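RagB/SusD family nutrient uptake outer membrane protein (PDB 7KV2) probably binds beta-glucan at the outer membrane of Bacteroides thetaiotaomicron, as a SusD-family surface glycan-binding protein taking part in nutrient uptake. Local coordinates at residues D55-P60 with I148-F153; Y154-W159 with Y221-E226; I449-H454 with G461-D466. All coordinates share one frame; numbering follows the deposited sequence.

Along the chain the three contacts come in series. Interactions 1 and 2 share helix 137-162: its 148-153 part meets the loop segment 55-60, and the next residues, 154-159, face helix 217-231. Their centres lie about 10 Å apart and they touch, for instance where Pro60 packs on Trp157. Interaction 3, between helices 446-456 and 463-469, belongs to the SusD family region later in the chain. Its centre is about 16 Å from that of interaction 2 and about 23 Å from that of interaction 1, on the other side of the chain's centre from interaction 1. Helix 137-162 thus links the loop after helix 43-53 to helix 217-231, while a separate polar hairpin is fastened in the later region.

Interaction 1: residues D55-P60 with I148-F153; sequences DPLHWP and IALRVF
Leu57 meets Leu150 and Phe153 with one methyl each. Leu57 CD1 reaches Leu150 CD2 at 3.8 Å, while Leu57 CD2 lies 3.5 Å from Phe153 CD1 and almost as near to CE1 of the same ring. The fork of Leu57 therefore straddles two residues that project from one side of helix 137-162, about a turn apart. The leucine crosses both side chains at roughly a right angle, and its methyl comes to the phenylalanine ring obliquely. Phe153 reaches it because its CG stands anti to the backbone N (chi1 -169°), which swings the ring toward the loop. Trp157, one turn further along the helix, meets the same ring with its plane steeply inclined, and Met219 and Leu223 of helix 217-231 also touch Phe153.

Within the loop, away from the helix, His58 NE2 donates to Asp55 OD1 over 2.9 Å, nearly straight at 161°; it meets the anti lone pair of OD1, which lies close to the imidazole plane. A weak hydrogen bond between Leu57 N and the hydroxyl of Tyr154 adds a second tie to the helix.

Since the three touching residues are buried and meet through hydrocarbon alone, the contact of Leu57 with Leu150 and Phe153 rests on dispersion and exclusion of water; the weak bond between Leu57 N and Tyr154 is the directional tie beside it.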
loop_
_atom_site.group_PDB
_atom_site.type_symbol
_atom_site.label_atom_id
_atom_site.label_comp_id
_atom_site.label_asym_id
_atom_site.label_seq_id
_atom_site.Cartn_x
_atom_site.Cartn_y
_atom_site.Cartn_z
ATOM N N ASP A 55 6.658 -5.413 13.246
ATOM C CA ASP A 55 6.509 -3.990 13.641
ATOM C C ASP A 55 6.838 -3.062 12.480
ATOM O O ASP A 55 6.169 -2.046 12.309
ATOM C CB ASP A 55 7.336 -3.652 14.880
ATOM C CG ASP A 55 6.587 -3.935 16.159
ATOM O OD1 ASP A 55 5.422 -3.504 16.274
ATOM O OD2 ASP A 55 7.173 -4.609 17.032
ATOM N N PRO A 56 7.907 -3.302 11.687
ATOM C CA PRO A 56 8.268 -2.371 10.608
ATOM C C PRO A 56 7.177 -2.203 9.527
ATOM O O PRO A 56 7.194 -1.217 8.823
ATOM C CB PRO A 56 9.574 -2.979 10.077
ATOM C CG PRO A 56 10.149 -3.643 11.310
ATOM C CD PRO A 56 8.939 -4.345 11.896
ATOM N N LEU A 57 6.228 -3.140 9.439
ATOM C CA LEU A 57 5.011 -2.942 8.592
ATOM C C LEU A 57 4.387 -1.574 8.872
ATOM O O LEU A 57 3.936 -0.933 7.875
ATOM C CB LEU A 57 3.962 -4.040 8.831
ATOM C CG LEU A 57 4.327 -5.424 8.324
ATOM C CD1 LEU A 57 3.278 -6.416 8.774
ATOM C CD2 LEU A 57 4.519 -5.470 6.811
ATOM N N HIS A 58 4.293 -1.139 10.134
ATOM C CA HIS A 58 3.530 0.073 10.501
ATOM C C HIS A 58 4.462 1.259 10.684
ATOM O O HIS A 58 4.010 2.231 11.198
ATOM C CB HIS A 58 2.615 -0.120 11.719
ATOM C CG HIS A 58 3.306 -0.445 13.002
ATOM N ND1 HIS A 58 3.841 0.515 13.842
ATOM C CD2 HIS A 58 3.530 -1.630 13.594
ATOM C CE1 HIS A 58 4.385 -0.089 14.895
ATOM N NE2 HIS A 58 4.185 -1.394 14.778
ATOM N N TRP A 59 5.699 1.217 10.200
ATOM C CA TRP A 59 6.666 2.335 10.370
ATOM C C TRP A 59 6.654 3.401 9.273
ATOM O O TRP A 59 6.827 4.561 9.630
ATOM C CB TRP A 59 8.089 1.748 10.472
ATOM C CG TRP A 59 8.353 1.053 11.771
ATOM C CD1 TRP A 59 7.483 0.823 12.796
ATOM C CD2 TRP A 59 9.608 0.446 12.163
ATOM N NE1 TRP A 59 8.109 0.121 13.796
ATOM C CE2 TRP A 59 9.409 -0.132 13.434
ATOM C CE3 TRP A 59 10.863 0.338 11.560
ATOM C CZ2 TRP A 59 10.430 -0.795 14.122
ATOM C CZ3 TRP A 59 11.878 -0.298 12.245
ATOM C CH2 TRP A 59 11.661 -0.851 13.508
ATOM N N PRO A 60 6.650 3.065 7.954
ATOM C CA PRO A 60 7.128 3.987 6.928
ATOM C C PRO A 60 6.365 5.301 6.772
ATOM O O PRO A 60 6.957 6.301 6.351
ATOM C CB PRO A 60 7.088 3.225 5.588
ATOM C CG PRO A 60 6.430 1.929 5.862
ATOM C CD PRO A 60 6.341 1.763 7.368
ATOM N N ILE A 148 9.386 -15.760 6.939
ATOM C CA ILE A 148 9.851 -15.813 5.527
ATOM C C ILE A 148 8.867 -15.010 4.647
ATOM O O ILE A 148 9.288 -14.297 3.729
ATOM C CB ILE A 148 10.023 -17.260 5.038
ATOM C CG1 ILE A 148 11.078 -18.026 5.848
ATOM C CG2 ILE A 148 10.351 -17.242 3.556
ATOM C CD1 ILE A 148 11.094 -19.525 5.530
ATOM N N ALA A 149 7.574 -15.090 4.931
ATOM C CA ALA A 149 6.555 -14.355 4.159
ATOM C C ALA A 149 6.728 -12.860 4.413
ATOM O O ALA A 149 6.715 -12.106 3.429
ATOM C CB ALA A 149 5.164 -14.822 4.536
ATOM N N LEU A 150 6.900 -12.441 5.667
ATOM C CA LEU A 150 7.200 -11.019 5.996
ATOM C C LEU A 150 8.477 -10.597 5.286
ATOM O O LEU A 150 8.559 -9.458 4.802
ATOM C CB LEU A 150 7.312 -10.815 7.499
ATOM C CG LEU A 150 5.988 -10.830 8.274
ATOM C CD1 LEU A 150 6.282 -10.866 9.765
ATOM C CD2 LEU A 150 5.118 -9.609 7.952
ATOM N N ARG A 151 9.471 -11.482 5.215
ATOM C CA ARG A 151 10.752 -11.065 4.611
ATOM C C ARG A 151 10.537 -10.732 3.136
ATOM O O ARG A 151 11.092 -9.747 2.695
ATOM C CB ARG A 151 11.815 -12.157 4.770
ATOM C CG ARG A 151 13.197 -11.701 4.342
ATOM C CD ARG A 151 14.287 -12.633 4.902
ATOM N NE ARG A 151 14.170 -13.954 4.311
ATOM C CZ ARG A 151 14.690 -15.079 4.829
ATOM N NH1 ARG A 151 15.357 -15.055 5.966
ATOM N NH2 ARG A 151 14.516 -16.224 4.210
ATOM N N VAL A 152 9.757 -11.522 2.407
ATOM C CA VAL A 152 9.428 -11.284 0.974
ATOM C C VAL A 152 8.623 -9.979 0.880
ATOM O O VAL A 152 8.875 -9.201 -0.068
ATOM C CB VAL A 152 8.699 -12.483 0.350
ATOM C CG1 VAL A 152 8.292 -12.209 -1.094
ATOM C CG2 VAL A 152 9.557 -13.754 0.403
ATOM N N PHE A 153 7.723 -9.754 1.837
ATOM C CA PHE A 153 6.860 -8.525 1.883
ATOM C C PHE A 153 7.777 -7.286 1.997
ATOM O O PHE A 153 7.662 -6.322 1.217
ATOM C CB PHE A 153 5.808 -8.636 2.996
ATOM C CG PHE A 153 4.739 -7.561 2.927
ATOM C CD1 PHE A 153 4.970 -6.281 3.392
ATOM C CD2 PHE A 153 3.563 -7.791 2.213
ATOM C CE1 PHE A 153 4.010 -5.285 3.265
ATOM C CE2 PHE A 153 2.623 -6.789 2.059
ATOM C CZ PHE A 153 2.844 -5.541 2.602
#

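Interaction 2: residues Y154-W159 with Y221-E226; sequences YYNWVW and YMLYAE. With EDO (1,2-ethanediol), chain E.
Asn156 and Leu223 are where the two helical segments come nearest, their CA atoms 8.7 Å apart. Both segments are helical, belonging to helices 137-162 and 217-231, and they run in broadly the same direction. At this spacing the backbones stay apart and the gap is bridged by side chains.

The bridge is polar. Asn156 holds CG anti to the backbone N (chi1 -176°), which carries the amide across to Glu226, whose extended chain comes the other way. Asn156 ND2 donates to Glu226 OE2 over 3.1 Å with a fairly straight N-H (159°). The oxygen lies close to the amide plane, yet the donor arrives from well above the carboxylate, the two planes being 81° apart. Leu223 lies alongside, its CD1 4.1 Å from ND2 of Asn156. At the other end of the amide, OD1 sits at the edge of the Trp159 indole.

Glu226 has further partners: OE2 forms a salt bridge with Lys160, and OE1 is hydrogen-bonded to the hydroxyl of Tyr403. A 1,2-ethanediol, probably from the crystallisation liquor, gives a hydrogen bond from its O2 to OE1 of Glu226 at 3.1 Å and puts its C1 3.4 Å from ND2 of Asn156. A leucine in place of Glu226 would probably cost Lys160 this counter-charge and Tyr403 its acceptor, and leave the Asn156 amide freer to turn.

Two helices joined by a side-chain bridge in this way are part of the helical packing of the SusD fold, whose families belong to the TPR clan.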
loop_
_atom_site.group_PDB
_atom_site.type_symbol
_atom_site.label_atom_id
_atom_site.label_comp_id
_atom_site.label_asym_id
_atom_site.label_seq_id
_atom_site.Cartn_x
_atom_site.Cartn_y
_atom_site.Cartn_z
ATOM N N TYR A 154 8.794 -7.333 2.848
ATOM C CA TYR A 154 9.713 -6.190 3.025
ATOM C C TYR A 154 10.626 -6.042 1.789
ATOM O O TYR A 154 10.899 -4.882 1.377
ATOM C CB TYR A 154 10.486 -6.358 4.328
ATOM C CG TYR A 154 9.687 -6.316 5.598
ATOM C CD1 TYR A 154 8.947 -5.182 5.933
ATOM C CD2 TYR A 154 9.758 -7.336 6.528
ATOM C CE1 TYR A 154 8.289 -5.091 7.144
ATOM C CE2 TYR A 154 9.066 -7.272 7.724
ATOM C CZ TYR A 154 8.320 -6.147 8.036
ATOM O OH TYR A 154 7.661 -6.023 9.233
ATOM N N TYR A 155 11.126 -7.159 1.224
ATOM C CA TYR A 155 11.967 -7.118 -0.005
ATOM C C TYR A 155 11.154 -6.574 -1.186
ATOM O O TYR A 155 11.703 -5.871 -2.003
ATOM C CB TYR A 155 12.549 -8.489 -0.364
ATOM C CG TYR A 155 13.854 -8.741 0.340
ATOM C CD1 TYR A 155 14.915 -7.888 0.129
ATOM C CD2 TYR A 155 14.047 -9.815 1.189
ATOM C CE1 TYR A 155 16.134 -8.059 0.765
ATOM C CE2 TYR A 155 15.270 -10.007 1.822
ATOM C CZ TYR A 155 16.310 -9.122 1.626
ATOM O OH TYR A 155 17.531 -9.277 2.239
ATOM N N ASN A 156 9.846 -6.826 -1.213
ATOM C CA ASN A 156 8.954 -6.335 -2.269
ATOM C C ASN A 156 8.942 -4.803 -2.229
ATOM O O ASN A 156 8.910 -4.184 -3.303
ATOM C CB ASN A 156 7.561 -6.963 -2.113
ATOM C CG ASN A 156 6.659 -6.545 -3.234
ATOM O OD1 ASN A 156 7.014 -6.720 -4.409
ATOM N ND2 ASN A 156 5.497 -5.987 -2.870
ATOM N N TRP A 157 9.008 -4.182 -1.050
ATOM C CA TRP A 157 9.004 -2.704 -0.970
ATOM C C TRP A 157 10.263 -2.205 -1.726
ATOM O O TRP A 157 10.175 -1.296 -2.545
ATOM C CB TRP A 157 9.045 -2.254 0.484
ATOM C CG TRP A 157 7.758 -2.332 1.265
ATOM C CD1 TRP A 157 6.502 -2.581 0.806
ATOM C CD2 TRP A 157 7.628 -2.069 2.671
ATOM N NE1 TRP A 157 5.600 -2.502 1.836
ATOM C CE2 TRP A 157 6.254 -2.173 2.985
ATOM C CE3 TRP A 157 8.527 -1.738 3.687
ATOM C CZ2 TRP A 157 5.771 -2.008 4.278
ATOM C CZ3 TRP A 157 8.037 -1.511 4.966
ATOM C CH2 TRP A 157 6.666 -1.631 5.246
ATOM N N VAL A 158 11.434 -2.765 -1.429
ATOM C CA VAL A 158 12.684 -2.262 -2.078
ATOM C C VAL A 158 12.820 -2.785 -3.502
ATOM O O VAL A 158 13.361 -2.032 -4.321
ATOM C CB VAL A 158 13.940 -2.488 -1.218
ATOM C CG1 VAL A 158 14.039 -1.460 -0.105
ATOM C CG2 VAL A 158 14.024 -3.892 -0.657
ATOM N N TRP A 159 12.337 -3.978 -3.799
ATOM C CA TRP A 159 12.344 -4.558 -5.165
ATOM C C TRP A 159 11.563 -3.634 -6.106
ATOM O O TRP A 159 12.075 -3.246 -7.205
ATOM C CB TRP A 159 11.798 -5.973 -5.144
ATOM C CG TRP A 159 11.692 -6.666 -6.468
ATOM C CD1 TRP A 159 12.721 -6.996 -7.311
ATOM C CD2 TRP A 159 10.490 -7.141 -7.100
ATOM N NE1 TRP A 159 12.242 -7.643 -8.413
ATOM C CE2 TRP A 159 10.869 -7.721 -8.329
ATOM C CE3 TRP A 159 9.129 -7.099 -6.772
ATOM C CZ2 TRP A 159 9.944 -8.290 -9.192
ATOM C CZ3 TRP A 159 8.206 -7.662 -7.623
ATOM C CH2 TRP A 159 8.611 -8.277 -8.815
ATOM N N TYR A 221 -0.720 -15.835 -1.002
ATOM C CA TYR A 221 -1.267 -16.042 -2.362
ATOM C C TYR A 221 -1.309 -14.697 -3.084
ATOM O O TYR A 221 -0.932 -14.574 -4.269
ATOM C CB TYR A 221 -2.639 -16.685 -2.272
ATOM C CG TYR A 221 -2.631 -18.183 -2.073
ATOM C CD1 TYR A 221 -1.460 -18.944 -2.100
ATOM C CD2 TYR A 221 -3.834 -18.847 -1.914
ATOM C CE1 TYR A 221 -1.501 -20.327 -1.927
ATOM C CE2 TYR A 221 -3.888 -20.228 -1.789
ATOM C CZ TYR A 221 -2.717 -20.967 -1.778
ATOM O OH TYR A 221 -2.824 -22.341 -1.679
ATOM N N MET A 222 -1.771 -13.677 -2.387
ATOM C CA MET A 222 -1.887 -12.339 -3.018
ATOM C C MET A 222 -0.490 -11.751 -3.283
ATOM O O MET A 222 -0.310 -11.119 -4.325
ATOM C CB MET A 222 -2.730 -11.392 -2.166
ATOM C CG MET A 222 -4.218 -11.777 -2.139
ATOM S SD MET A 222 -5.019 -11.748 -3.760
ATOM C CE MET A 222 -5.253 -9.967 -3.956
ATOM N N LEU A 223 0.440 -11.869 -2.339
ATOM C CA LEU A 223 1.832 -11.392 -2.514
ATOM C C LEU A 223 2.502 -12.160 -3.678
ATOM O O LEU A 223 3.193 -11.540 -4.509
ATOM C CB LEU A 223 2.563 -11.559 -1.180
ATOM C CG LEU A 223 4.022 -11.123 -1.190
ATOM C CD1 LEU A 223 4.161 -9.694 -1.656
ATOM C CD2 LEU A 223 4.640 -11.304 0.187
ATOM N N TYR A 224 2.205 -13.448 -3.801
ATOM C CA TYR A 224 2.713 -14.318 -4.900
ATOM C C TYR A 224 2.196 -13.758 -6.235
ATOM O O TYR A 224 2.994 -13.423 -7.143
ATOM C CB TYR A 224 2.337 -15.772 -4.606
ATOM C CG TYR A 224 2.709 -16.744 -5.700
ATOM C CD1 TYR A 224 1.935 -16.876 -6.836
ATOM C CD2 TYR A 224 3.880 -17.483 -5.619
ATOM C CE1 TYR A 224 2.259 -17.789 -7.834
ATOM C CE2 TYR A 224 4.227 -18.384 -6.620
ATOM C CZ TYR A 224 3.417 -18.545 -7.725
ATOM O OH TYR A 224 3.771 -19.409 -8.719
ATOM N N ALA A 225 0.877 -13.545 -6.349
ATOM C CA ALA A 225 0.260 -13.014 -7.589
ATOM C C ALA A 225 0.857 -11.642 -7.914
ATOM O O ALA A 225 1.136 -11.352 -9.125
ATOM C CB ALA A 225 -1.247 -12.941 -7.439
ATOM N N GLU A 226 1.037 -10.816 -6.881
ATOM C CA GLU A 226 1.591 -9.456 -7.014
ATOM C C GLU A 226 2.969 -9.515 -7.688
ATOM O O GLU A 226 3.161 -8.819 -8.723
ATOM C CB GLU A 226 1.708 -8.740 -5.681
ATOM C CG GLU A 226 2.311 -7.346 -5.839
ATOM C CD GLU A 226 2.268 -6.436 -4.619
ATOM O OE1 GLU A 226 1.537 -6.733 -3.626
ATOM O OE2 GLU A 226 3.000 -5.468 -4.649
HETATM C C1 EDO E . 4.118 -2.880 -2.783
HETATM O O1 EDO E . 4.299 -1.529 -3.173
HETATM C C2 EDO E . 2.736 -3.238 -2.374
HETATM O O2 EDO E . 2.559 -4.505 -1.717
#

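Interaction 3: residues I449-H454 with G461-D466; sequences IIEERH and GKRYWD
Arg453 and Asp466 form the charged link between the two helices. Arg453 NE donates to Asp466 OD2 over 2.7 Å in an almost perfectly straight bond (176°), within the guanidinium plane but from above the carboxylate, the two planes being nearly perpendicular. The other nitrogens of Arg453 have further partners, NH1 in Asn411 and NH2 in Glu407. Asp466 OD1 is shared by Arg469 and a water 2.6 Å away, which also donates to Lys462 O and takes a weak bond from Arg453 NH2.

Near the start of helix 463-469, the guanidinium of Arg463 lies flat on the imidazole of His454, centres 3.4 Å apart and planes at 11°. A bend at chi2 of Arg463 (61°) lets the chain lay its end over the ring. This is stacking, since the N-H groups point past the ring. NH2 of Arg463 is held by Asp79, and its NH1 is served by two waters: one, at 2.8 Å from NH1, donates to Ile450 O; the other, at 3.0 Å from NH1, donates to Glu451 OE1.

The ring's own nitrogens are engaged too. His454 ND1 donates to Glu451 OE1 at 2.8 Å, exactly in the ring plane, and NE2 is hydrogen-bonded to Asp80. These two carboxylates could favour a protonated imidazole, an effect the stacked arginine would tend to oppose.

Helices 446-456 and 463-469, joined by a short connection and running in opposite senses, make a helical hairpin within the SusD family region, clasped by a buried salt bridge, a stacked guanidinium-imidazole pair and bridging waters.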
loop_
_atom_site.group_PDB
_atom_site.type_symbol
_atom_site.label_atom_id
_atom_site.label_comp_id
_atom_site.label_asym_id
_atom_site.label_seq_id
_atom_site.Cartn_x
_atom_site.Cartn_y
_atom_site.Cartn_z
ATOM N N ILE A 449 -10.037 -4.557 -17.757
ATOM C CA ILE A 449 -9.658 -5.076 -16.414
ATOM C C ILE A 449 -8.684 -4.082 -15.763
ATOM O O ILE A 449 -8.884 -3.731 -14.581
ATOM C CB ILE A 449 -9.119 -6.505 -16.492
ATOM C CG1 ILE A 449 -10.184 -7.444 -17.049
ATOM C CG2 ILE A 449 -8.620 -6.967 -15.130
ATOM C CD1 ILE A 449 -9.651 -8.789 -17.470
ATOM N N ILE A 450 -7.716 -3.589 -16.524
ATOM C CA ILE A 450 -6.713 -2.627 -16.025
ATOM C C ILE A 450 -7.438 -1.332 -15.629
ATOM O O ILE A 450 -7.120 -0.759 -14.542
ATOM C CB ILE A 450 -5.603 -2.420 -17.061
ATOM C CG1 ILE A 450 -4.845 -3.723 -17.325
ATOM C CG2 ILE A 450 -4.694 -1.295 -16.615
ATOM C CD1 ILE A 450 -4.216 -4.282 -16.065
ATOM N N GLU A 451 -8.404 -0.899 -16.424
ATOM C CA GLU A 451 -9.177 0.315 -16.069
ATOM C C GLU A 451 -10.062 0.053 -14.830
ATOM O O GLU A 451 -10.288 1.017 -14.056
ATOM C CB GLU A 451 -9.896 0.875 -17.280
ATOM C CG GLU A 451 -10.644 2.158 -16.969
ATOM C CD GLU A 451 -9.831 3.376 -16.537
ATOM O OE1 GLU A 451 -8.563 3.347 -16.479
ATOM O OE2 GLU A 451 -10.488 4.401 -16.285
ATOM N N GLU A 452 -10.570 -1.163 -14.625
ATOM C CA GLU A 452 -11.392 -1.445 -13.424
ATOM C C GLU A 452 -10.487 -1.346 -12.193
ATOM O O GLU A 452 -10.922 -0.781 -11.210
ATOM C CB GLU A 452 -12.074 -2.807 -13.476
ATOM C CG GLU A 452 -13.177 -2.966 -12.450
ATOM C CD GLU A 452 -14.419 -2.152 -12.752
ATOM O OE1 GLU A 452 -14.666 -1.870 -13.970
ATOM O OE2 GLU A 452 -15.074 -1.721 -11.778
ATOM N N ARG A 453 -9.248 -1.837 -12.264
ATOM C CA ARG A 453 -8.264 -1.660 -11.178
ATOM C C ARG A 453 -8.099 -0.168 -10.885
ATOM O O ARG A 453 -8.029 0.226 -9.712
ATOM C CB ARG A 453 -6.925 -2.299 -11.527
ATOM C CG ARG A 453 -6.963 -3.798 -11.721
ATOM C CD ARG A 453 -5.605 -4.342 -12.147
ATOM N NE ARG A 453 -4.663 -4.287 -11.034
ATOM C CZ ARG A 453 -4.499 -5.199 -10.081
ATOM N NH1 ARG A 453 -5.087 -6.395 -10.120
ATOM N NH2 ARG A 453 -3.663 -4.917 -9.105
ATOM N N HIS A 454 -7.963 0.638 -11.939
ATOM C CA HIS A 454 -7.735 2.090 -11.865
ATOM C C HIS A 454 -8.885 2.728 -11.056
ATOM O O HIS A 454 -8.617 3.563 -10.200
ATOM C CB HIS A 454 -7.631 2.650 -13.297
ATOM C CG HIS A 454 -7.216 4.074 -13.339
ATOM N ND1 HIS A 454 -7.370 4.849 -14.469
ATOM C CD2 HIS A 454 -6.634 4.853 -12.404
ATOM C CE1 HIS A 454 -6.885 6.049 -14.238
ATOM N NE2 HIS A 454 -6.446 6.095 -12.957
ATOM N N GLY A 461 -1.899 2.359 -3.645
ATOM C CA GLY A 461 -0.531 1.937 -4.046
ATOM C C GLY A 461 -0.509 0.851 -5.113
ATOM O O GLY A 461 0.431 -0.013 -5.088
ATOM N N LYS A 462 -1.470 0.847 -6.041
ATOM C CA LYS A 462 -1.573 -0.186 -7.121
ATOM C C LYS A 462 -1.269 0.400 -8.508
ATOM O O LYS A 462 -0.576 -0.264 -9.303
ATOM C CB LYS A 462 -2.978 -0.795 -7.164
ATOM C CG LYS A 462 -3.484 -1.267 -5.805
ATOM C CD LYS A 462 -2.707 -2.428 -5.235
ATOM C CE LYS A 462 -3.159 -2.769 -3.818
ATOM N NZ LYS A 462 -2.569 -4.010 -3.268
ATOM N N ARG A 463 -1.744 1.616 -8.790
ATOM C CA ARG A 463 -1.859 2.152 -10.175
ATOM C C ARG A 463 -0.466 2.257 -10.840
ATOM O O ARG A 463 -0.341 1.913 -12.047
ATOM C CB ARG A 463 -2.586 3.500 -10.120
ATOM C CG ARG A 463 -2.669 4.238 -11.451
ATOM C CD ARG A 463 -3.439 3.453 -12.517
ATOM N NE ARG A 463 -3.680 4.339 -13.653
ATOM C CZ ARG A 463 -4.113 3.941 -14.851
ATOM N NH1 ARG A 463 -4.339 2.668 -15.105
ATOM N NH2 ARG A 463 -4.318 4.834 -15.790
ATOM N N TYR A 464 0.519 2.775 -10.128
ATOM C CA TYR A 464 1.853 3.009 -10.730
ATOM C C TYR A 464 2.399 1.661 -11.199
ATOM O O TYR A 464 2.797 1.577 -12.379
ATOM C CB TYR A 464 2.802 3.663 -9.754
ATOM C CG TYR A 464 4.136 4.087 -10.344
ATOM C CD1 TYR A 464 4.205 4.847 -11.507
ATOM C CD2 TYR A 464 5.324 3.695 -9.751
ATOM C CE1 TYR A 464 5.425 5.290 -11.995
ATOM C CE2 TYR A 464 6.559 4.102 -10.256
ATOM C CZ TYR A 464 6.603 4.901 -11.382
ATOM O OH TYR A 464 7.806 5.340 -11.882
ATOM N N TRP A 465 2.348 0.650 -10.332
ATOM C CA TRP A 465 2.851 -0.711 -10.675
ATOM C C TRP A 465 2.028 -1.301 -11.826
ATOM O O TRP A 465 2.638 -1.957 -12.712
ATOM C CB TRP A 465 2.918 -1.619 -9.446
ATOM C CG TRP A 465 3.555 -0.931 -8.280
ATOM C CD1 TRP A 465 2.938 -0.642 -7.089
ATOM C CD2 TRP A 465 4.821 -0.264 -8.247
ATOM N NE1 TRP A 465 3.759 0.106 -6.296
ATOM C CE2 TRP A 465 4.940 0.313 -6.961
ATOM C CE3 TRP A 465 5.919 -0.195 -9.123
ATOM C CZ2 TRP A 465 6.078 1.004 -6.569
ATOM C CZ3 TRP A 465 7.039 0.496 -8.733
ATOM C CH2 TRP A 465 7.112 1.088 -7.478
ATOM N N ASP A 466 0.701 -1.111 -11.849
ATOM C CA ASP A 466 -0.154 -1.627 -12.952
ATOM C C ASP A 466 0.266 -0.974 -14.297
ATOM O O ASP A 466 0.346 -1.692 -15.319
ATOM C CB ASP A 466 -1.651 -1.467 -12.641
ATOM C CG ASP A 466 -2.142 -2.361 -11.508
ATOM O OD1 ASP A 466 -1.480 -3.407 -11.230
ATOM O OD2 ASP A 466 -3.166 -1.988 -10.877
HETATM O O HOH W 1 -4.750 0.403 -13.488
HETATM O O HOH W 2 -6.309 2.134 -17.362
HETATM O O HOH W 3 -0.711 -3.210 -8.716
#